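Local atomic coordinates of PlzA (Borrelia burgdorferi, PDB entry 7MIE), a protein that binds the second messenger cyclic di-GMP through a PilZ domain and probably relays its level in signalling by this tick-borne spirochaete. Residues Leu25-Tyr37 against Glu149-Leu161. Residues are numbered along the deposited sequence; the frame is centred on the assembly and turned at random.
Sequences LLSRKIRDYGAKY and EEIAIKVGKLLDL
Tyr33 lies flat on the backbone of Gly156, whose CA stands over the ring centre, 3.5 Å from the centroid and 2° off the ring normal, a CH-pi contact possible because glycine has no CB to meet the ring. Asp160 gathers both phenols at its carboxylate: Tyr37 OH donates to the anti lone pair of Asp160 OD1 at 2.6 Å, while Tyr33 OH reaches OD2 at 2.9 Å from above the carboxylate plane. A water donates to Asp160 OD1 and accepts from Lys36 NZ, so three donors grip this carboxylate and probably stabilise its charge. Leu159 CB makes a CH-pi contact over one face of the Tyr37 ring, 3.7 Å from the ring centroid. Within the PilZN3 domain, helix 26-36, which Tyr37 follows directly, and the 149-161 part of helix 149-164 cross at 44° with axes 9.5 Å apart, packing knobs-into-holes: Tyr33 sits among Ile153, Gly156, Lys157 and Asp160, and Ile153 among Leu26, Lys29, Ile30 and Tyr33. With CG1 of Ile153 anti to the backbone N (chi1 -167°), CD1 comes within 3.9 Å of Tyr33 CE2, at the ring edge. Ile30 CD1 rests on Ala152 CB and Glu149 CG. At the N-terminal ends, Ser27 OG donates to the syn lone pair of Glu149 OE2 at 2.6 Å. Further out, Lys29 NZ lies over the other face of Tyr33 and Lys36 CG over that of Tyr37. Met76 touches Tyr33 and Leu159, and Leu158 packs on helix 46-52.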
loop_
_atom_site.group_PDB
_atom_site.type_symbol
_atom_site.label_atom_id
_atom_site.label_comp_id
_atom_site.label_asym_id
_atom_site.label_seq_id
_atom_site.Cartn_x
_atom_site.Cartn_y
_atom_site.Cartn_z
ATOM N N LEU A 25 -8.957 15.177 -24.191
ATOM C CA LEU A 25 -8.303 13.983 -24.837
ATOM C C LEU A 25 -7.563 13.183 -23.764
ATOM O O LEU A 25 -7.903 12.034 -23.488
ATOM C CB LEU A 25 -7.354 14.443 -25.952
ATOM C CG LEU A 25 -7.001 13.387 -27.007
ATOM C CD1 LEU A 25 -6.416 14.030 -28.258
ATOM C CD2 LEU A 25 -6.059 12.311 -26.467
ATOM N N LEU A 26 -6.535 13.802 -23.169
ATOM C CA LEU A 26 -5.923 13.255 -21.967
ATOM C C LEU A 26 -6.946 13.309 -20.835
ATOM O O LEU A 26 -7.123 12.325 -20.111
ATOM C CB LEU A 26 -4.684 14.090 -21.636
ATOM C CG LEU A 26 -3.678 13.439 -20.685
ATOM C CD1 LEU A 26 -2.982 12.266 -21.367
ATOM C CD2 LEU A 26 -2.641 14.463 -20.255
ATOM N N SER A 27 -7.626 14.463 -20.722
ATOM C CA SER A 27 -8.724 14.667 -19.793
ATOM C C SER A 27 -9.795 13.596 -19.984
ATOM O O SER A 27 -10.338 13.076 -19.003
ATOM C CB SER A 27 -9.301 16.058 -19.948
ATOM O OG SER A 27 -8.264 17.027 -19.766
ATOM N N ARG A 28 -10.065 13.286 -21.254
ATOM C CA ARG A 28 -11.121 12.346 -21.574
ATOM C C ARG A 28 -10.711 10.948 -21.140
ATOM O O ARG A 28 -11.522 10.243 -20.558
ATOM C CB ARG A 28 -11.461 12.317 -23.065
ATOM C CG ARG A 28 -12.417 11.189 -23.416
ATOM C CD ARG A 28 -12.719 11.366 -24.890
ATOM N NE ARG A 28 -13.839 10.531 -25.262
ATOM C CZ ARG A 28 -14.530 10.692 -26.388
ATOM N NH1 ARG A 28 -14.219 11.677 -27.219
ATOM N NH2 ARG A 28 -15.534 9.882 -26.667
ATOM N N LYS A 29 -9.465 10.565 -21.449
ATOM C CA LYS A 29 -8.951 9.276 -21.023
ATOM C C LYS A 29 -8.980 9.168 -19.508
ATOM O O LYS A 29 -9.329 8.113 -18.988
ATOM C CB LYS A 29 -7.526 9.056 -21.541
ATOM C CG LYS A 29 -7.005 7.633 -21.352
ATOM C CD LYS A 29 -7.626 6.629 -22.304
ATOM C CE LYS A 29 -7.722 5.234 -21.724
ATOM N NZ LYS A 29 -8.782 5.159 -20.680
ATOM N N ILE A 30 -8.643 10.259 -18.800
ATOM C CA ILE A 30 -8.651 10.213 -17.338
ATOM C C ILE A 30 -10.071 10.056 -16.791
ATOM O O ILE A 30 -10.265 9.303 -15.843
ATOM C CB ILE A 30 -7.940 11.454 -16.733
ATOM C CG1 ILE A 30 -6.438 11.333 -16.994
ATOM C CG2 ILE A 30 -8.294 11.700 -15.272
ATOM C CD1 ILE A 30 -5.684 12.664 -16.978
ATOM N N ARG A 31 -11.065 10.688 -17.436
ATOM C CA ARG A 31 -12.473 10.525 -17.066
ATOM C C ARG A 31 -12.926 9.077 -17.290
ATOM O O ARG A 31 -13.620 8.516 -16.439
ATOM C CB ARG A 31 -13.370 11.493 -17.857
ATOM C CG ARG A 31 -13.226 12.949 -17.423
ATOM C CD ARG A 31 -14.079 13.992 -18.157
ATOM N NE ARG A 31 -14.009 14.049 -19.621
ATOM C CZ ARG A 31 -14.825 13.366 -20.423
ATOM N NH1 ARG A 31 -15.750 12.596 -19.889
ATOM N NH2 ARG A 31 -14.730 13.453 -21.739
ATOM N N ASP A 32 -12.519 8.472 -18.421
ATOM C CA ASP A 32 -12.854 7.066 -18.685
ATOM C C ASP A 32 -12.259 6.146 -17.614
ATOM O O ASP A 32 -12.914 5.254 -17.089
ATOM C CB ASP A 32 -12.305 6.568 -20.025
ATOM C CG ASP A 32 -12.842 7.297 -21.262
ATOM O OD1 ASP A 32 -13.887 7.974 -21.155
ATOM O OD2 ASP A 32 -12.164 7.215 -22.316
ATOM N N TYR A 33 -10.984 6.375 -17.238
ATOM C CA TYR A 33 -10.363 5.557 -16.213
ATOM C C TYR A 33 -11.031 5.739 -14.846
ATOM O O TYR A 33 -11.189 4.768 -14.122
ATOM C CB TYR A 33 -8.913 6.015 -16.027
ATOM C CG TYR A 33 -7.903 5.376 -16.944
ATOM C CD1 TYR A 33 -7.846 3.998 -17.071
ATOM C CD2 TYR A 33 -6.942 6.150 -17.577
ATOM C CE1 TYR A 33 -6.878 3.411 -17.876
ATOM C CE2 TYR A 33 -5.939 5.567 -18.347
ATOM C CZ TYR A 33 -5.903 4.188 -18.479
ATOM O OH TYR A 33 -4.968 3.578 -19.281
ATOM N N GLY A 34 -11.442 6.972 -14.513
ATOM C CA GLY A 34 -12.204 7.308 -13.311
ATOM C C GLY A 34 -13.474 6.476 -13.170
ATOM O O GLY A 34 -13.769 5.917 -12.098
ATOM N N ALA A 35 -14.177 6.328 -14.299
ATOM C CA ALA A 35 -15.433 5.577 -14.283
ATOM C C ALA A 35 -15.144 4.088 -14.196
ATOM O O ALA A 35 -15.734 3.383 -13.388
ATOM C CB ALA A 35 -16.226 5.894 -15.543
ATOM N N LYS A 36 -14.181 3.619 -14.992
ATOM C CA LYS A 36 -13.864 2.206 -15.102
ATOM C C LYS A 36 -13.356 1.674 -13.766
ATOM O O LYS A 36 -13.653 0.535 -13.413
ATOM C CB LYS A 36 -12.818 2.004 -16.203
ATOM C CG LYS A 36 -12.453 0.557 -16.460
ATOM C CD LYS A 36 -11.590 0.350 -17.679
ATOM C CE LYS A 36 -11.219 -1.120 -17.724
ATOM N NZ LYS A 36 -10.861 -1.541 -19.081
ATOM N N TYR A 37 -12.583 2.495 -13.037
ATOM C CA TYR A 37 -11.842 1.986 -11.874
ATOM C C TYR A 37 -12.341 2.568 -10.565
ATOM O O TYR A 37 -11.607 2.654 -9.566
ATOM C CB TYR A 37 -10.324 2.160 -12.052
ATOM C CG TYR A 37 -9.795 1.299 -13.180
ATOM C CD1 TYR A 37 -9.969 -0.079 -13.145
ATOM C CD2 TYR A 37 -9.105 1.835 -14.254
ATOM C CE1 TYR A 37 -9.510 -0.904 -14.166
ATOM C CE2 TYR A 37 -8.616 1.024 -15.278
ATOM C CZ TYR A 37 -8.845 -0.349 -15.240
ATOM O OH TYR A 37 -8.390 -1.185 -16.224
ATOM N N GLU A 149 -2.523 15.731 -14.230
ATOM C CA GLU A 149 -2.882 14.765 -15.257
ATOM C C GLU A 149 -1.768 13.747 -15.500
ATOM O O GLU A 149 -2.085 12.597 -15.788
ATOM C CB GLU A 149 -3.362 15.476 -16.527
ATOM C CG GLU A 149 -4.726 16.143 -16.364
ATOM C CD GLU A 149 -5.356 16.640 -17.679
ATOM O OE1 GLU A 149 -4.621 17.212 -18.499
ATOM O OE2 GLU A 149 -6.572 16.402 -17.909
ATOM N N GLU A 150 -0.481 14.153 -15.367
ATOM C CA GLU A 150 0.647 13.256 -15.596
ATOM C C GLU A 150 0.607 12.081 -14.611
ATOM O O GLU A 150 0.875 10.938 -15.000
ATOM C CB GLU A 150 1.992 14.016 -15.538
ATOM C CG GLU A 150 2.391 14.463 -14.134
ATOM C CD GLU A 150 3.811 14.984 -13.892
ATOM O OE1 GLU A 150 4.719 14.163 -13.488
ATOM O OE2 GLU A 150 4.009 16.221 -14.050
ATOM N N ILE A 151 0.108 12.344 -13.385
ATOM C CA ILE A 151 0.003 11.289 -12.383
ATOM C C ILE A 151 -1.242 10.436 -12.651
ATOM O O ILE A 151 -1.145 9.213 -12.675
ATOM C CB ILE A 151 0.009 11.885 -10.964
ATOM C CG1 ILE A 151 1.415 12.445 -10.690
ATOM C CG2 ILE A 151 -0.348 10.815 -9.948
ATOM C CD1 ILE A 151 1.534 13.224 -9.437
ATOM N N ALA A 152 -2.383 11.086 -12.895
ATOM C CA ALA A 152 -3.646 10.389 -13.139
ATOM C C ALA A 152 -3.561 9.357 -14.282
ATOM O O ALA A 152 -4.032 8.226 -14.155
ATOM C CB ALA A 152 -4.753 11.407 -13.386
ATOM N N ILE A 153 -2.952 9.724 -15.415
ATOM C CA ILE A 153 -2.868 8.807 -16.550
ATOM C C ILE A 153 -1.997 7.591 -16.212
ATOM O O ILE A 153 -2.326 6.465 -16.577
ATOM C CB ILE A 153 -2.370 9.555 -17.818
ATOM C CG1 ILE A 153 -2.576 8.696 -19.061
ATOM C CG2 ILE A 153 -0.925 10.019 -17.705
ATOM C CD1 ILE A 153 -4.038 8.787 -19.481
ATOM N N LYS A 154 -0.953 7.790 -15.379
ATOM C CA LYS A 154 -0.114 6.667 -14.999
ATOM C C LYS A 154 -0.816 5.761 -13.988
ATOM O O LYS A 154 -0.655 4.548 -14.047
ATOM C CB LYS A 154 1.153 7.209 -14.340
ATOM C CG LYS A 154 2.173 7.752 -15.347
ATOM C CD LYS A 154 3.403 8.217 -14.582
ATOM C CE LYS A 154 4.454 8.745 -15.551
ATOM N NZ LYS A 154 5.519 9.418 -14.775
ATOM N N VAL A 155 -1.651 6.349 -13.130
ATOM C CA VAL A 155 -2.388 5.519 -12.174
ATOM C C VAL A 155 -3.378 4.660 -12.964
ATOM O O VAL A 155 -3.552 3.467 -12.685
ATOM C CB VAL A 155 -3.091 6.403 -11.110
ATOM C CG1 VAL A 155 -4.016 5.562 -10.222
ATOM C CG2 VAL A 155 -2.043 7.146 -10.247
ATOM N N GLY A 156 -3.979 5.250 -14.006
ATOM C CA GLY A 156 -4.892 4.451 -14.826
ATOM C C GLY A 156 -4.178 3.295 -15.527
ATOM O O GLY A 156 -4.686 2.160 -15.542
ATOM N N LYS A 157 -2.959 3.543 -15.991
ATOM C CA LYS A 157 -2.199 2.467 -16.618
ATOM C C LYS A 157 -1.863 1.362 -15.620
ATOM O O LYS A 157 -1.871 0.168 -15.958
ATOM C CB LYS A 157 -0.925 3.034 -17.258
ATOM C CG LYS A 157 -1.219 3.914 -18.473
ATOM C CD LYS A 157 -0.009 4.675 -18.974
ATOM C CE LYS A 157 -0.160 5.135 -20.413
ATOM N NZ LYS A 157 1.151 5.631 -20.913
ATOM N N LEU A 158 -1.515 1.742 -14.386
ATOM C CA LEU A 158 -1.265 0.755 -13.342
ATOM C C LEU A 158 -2.533 -0.016 -12.995
ATOM O O LEU A 158 -2.464 -1.234 -12.770
ATOM C CB LEU A 158 -0.740 1.438 -12.062
ATOM C CG LEU A 158 0.676 2.030 -12.207
ATOM C CD1 LEU A 158 0.948 2.956 -11.017
ATOM C CD2 LEU A 158 1.720 0.923 -12.287
ATOM N N LEU A 159 -3.696 0.659 -12.998
ATOM C CA LEU A 159 -4.942 -0.057 -12.730
ATOM C C LEU A 159 -5.285 -1.030 -13.881
ATOM O O LEU A 159 -5.755 -2.112 -13.603
ATOM C CB LEU A 159 -6.095 0.924 -12.478
ATOM C CG LEU A 159 -5.988 1.682 -11.159
ATOM C CD1 LEU A 159 -6.852 2.926 -11.181
ATOM C CD2 LEU A 159 -6.360 0.740 -9.991
ATOM N N ASP A 160 -4.981 -0.681 -15.129
ATOM C CA ASP A 160 -5.142 -1.628 -16.224
ATOM C C ASP A 160 -4.310 -2.880 -15.984
ATOM O O ASP A 160 -4.798 -3.990 -16.183
ATOM C CB ASP A 160 -4.609 -1.035 -17.531
ATOM C CG ASP A 160 -5.508 -0.016 -18.185
ATOM O OD1 ASP A 160 -6.753 0.002 -17.885
ATOM O OD2 ASP A 160 -4.958 0.731 -19.052
ATOM N N LEU A 161 -3.080 -2.701 -15.533
ATOM C CA LEU A 161 -2.210 -3.852 -15.265
ATOM C C LEU A 161 -2.732 -4.664 -14.083
ATOM O O LEU A 161 -2.712 -5.895 -14.116
ATOM C CB LEU A 161 -0.786 -3.371 -15.002
ATOM C CG LEU A 161 -0.128 -2.666 -16.188
ATOM C CD1 LEU A 161 1.294 -2.258 -15.794
ATOM C CD2 LEU A 161 -0.092 -3.588 -17.418
HETATM O O HOH W 1 -8.615 0.491 -19.711
#